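Side-chain contact in glycosyl hydrolase, family 8 (Clostridium perfringens, PDB 3REN), which probably hydrolyses alpha-glucan chains as an alpha-amylase built on an (alpha/alpha)6-barrel: residues A[33-36]-A[40-43]. Residues are numbered along the deposited sequence; the frame is centred on the assembly and turned at random.
Sequences DLSK and GIYT. With MG (magnesium ion), chain D; EDO (1,2-ethanediol), chain I.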
# COMPACT_ATOMS: atom_id res chain seq x y z
N ASP A 33 10.79 -2.77 -17.54
CA ASP A 33 9.61 -3.37 -18.17
C ASP A 33 8.27 -2.84 -17.79
O ASP A 33 7.27 -3.12 -18.48
CB ASP A 33 9.67 -4.86 -17.99
CG ASP A 33 10.97 -5.45 -18.57
OD1 ASP A 33 11.22 -5.29 -19.80
OD2 ASP A 33 11.74 -6.02 -17.79
N LEU A 34 8.22 -2.05 -16.72
CA LEU A 34 6.96 -1.51 -16.26
C LEU A 34 6.96 0.01 -16.06
O LEU A 34 6.10 0.51 -15.35
CB LEU A 34 6.60 -2.16 -14.92
CG LEU A 34 5.61 -3.32 -14.78
CD1 LEU A 34 5.22 -3.40 -13.26
CD2 LEU A 34 4.37 -3.21 -15.61
N SER A 35 7.88 0.73 -16.71
CA SER A 35 8.12 2.14 -16.44
C SER A 35 8.49 2.83 -17.74
O SER A 35 9.04 2.19 -18.67
CB SER A 35 9.36 2.32 -15.51
OG SER A 35 9.07 2.07 -14.15
N LYS A 36 8.25 4.14 -17.79
CA LYS A 36 8.78 4.93 -18.87
C LYS A 36 9.46 6.13 -18.24
O LYS A 36 8.87 6.84 -17.42
CB LYS A 36 7.69 5.35 -19.83
CG LYS A 36 8.23 6.03 -21.09
CD LYS A 36 7.09 6.39 -22.00
CE LYS A 36 7.57 6.58 -23.42
NZ LYS A 36 6.51 7.30 -24.15
N GLY A 40 6.54 7.64 -15.63
CA GLY A 40 6.20 6.95 -14.39
C GLY A 40 6.05 5.45 -14.51
O GLY A 40 6.40 4.84 -15.53
N ILE A 41 5.50 4.84 -13.46
CA ILE A 41 5.32 3.38 -13.43
C ILE A 41 3.93 3.01 -13.99
O ILE A 41 2.91 3.46 -13.48
CB ILE A 41 5.48 2.86 -12.01
CG1 ILE A 41 6.84 3.30 -11.48
CG2 ILE A 41 5.21 1.35 -11.96
CD1 ILE A 41 6.98 3.23 -9.99
N TYR A 42 3.91 2.17 -15.00
CA TYR A 42 2.68 1.74 -15.63
C TYR A 42 1.90 0.88 -14.64
O TYR A 42 2.52 0.16 -13.85
CB TYR A 42 3.02 0.80 -16.80
CG TYR A 42 3.71 1.41 -17.99
CD1 TYR A 42 3.57 2.77 -18.30
CD2 TYR A 42 4.48 0.61 -18.85
CE1 TYR A 42 4.22 3.33 -19.44
CE2 TYR A 42 5.11 1.14 -19.99
CZ TYR A 42 4.97 2.49 -20.27
OH TYR A 42 5.55 3.00 -21.38
N THR A 43 0.59 0.92 -14.73
CA THR A 43 -0.31 0.09 -13.92
C THR A 43 -0.26 -1.39 -14.30
O THR A 43 -0.30 -2.25 -13.43
CB THR A 43 -1.73 0.64 -14.05
OG1 THR A 43 -1.70 2.03 -13.69
CG2 THR A 43 -2.72 -0.15 -13.16
MG MG D . 13.15 -7.35 -18.07
C1 EDO I . 12.60 3.52 -11.97
O1 EDO I . 12.51 4.82 -11.37
C2 EDO I . 11.39 2.69 -11.56
O2 EDO I . 10.25 3.19 -12.25
O HOH W 1 12.34 -7.95 -19.91
O HOH W 2 12.17 -8.90 -17.06
O HOH W 3 14.62 -6.11 -18.87
O HOH W 4 14.18 -6.82 -16.47
O HOH W 5 14.63 -8.76 -18.20
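A short beta hairpin follows helix 21-33 of the (alpha/alpha)6-barrel, and its two arms, S35-K36 and G40-I41, pair antiparallel. K36 and G40 are the hydrogen-bonded pair: K36 N gives its hydrogen to G40 O, and G40 N returns one to K36 O at 3.0 Å. S35 and I41 form the non-hydrogen-bonded pair. Just beyond the paired strands, a single hydrogen bond joins Y42 N to L34 O at 2.8 Å; the buried Y42 O has no partner. L34 O also receives a CA-H contact from I41, just as G40 O does from S35. Glycine suits position 40 because its backbone angles would press a CB against the preceding carbonyl oxygen.

The side chains divide between two faces. On one, S35 OG lies 3.7 Å from I41 CG1, the hydroxyl meeting the flank of the branched chain. The S35 torsion (chi1 -79°) sets OG beside the backbone N, on the face shared with I41, where it hydrogen-bonds O2 of a 1,2-ethanediol, probably from the crystallisation liquor, and I30 O in the preceding helix. On the K36 side, the Y42 ring lies alongside the first arm, one face over S35 C, and its OH comes 3.5 Å from K36 CB. The extended lysine chain passes the phenol oxygen with its CB and CD and carries its ammonium group away from the hairpin.

At the helix end, D33 OD2 binds a magnesium ion at 2.0 Å, five waters completing its shell. Apolar L34 suits its buried place: CD2 packs on Y42 CB at 4.4 Å, and the side chain also touches Y45 and V333. Y42 stacks on H58, while I41, aptly apolar on the buried side, packs against S64 and M68 of helix 62-74, whose E65 accepts a hydrogen bond from I41 N; the hairpin thus bridges helix 21-33 and helix 62-74.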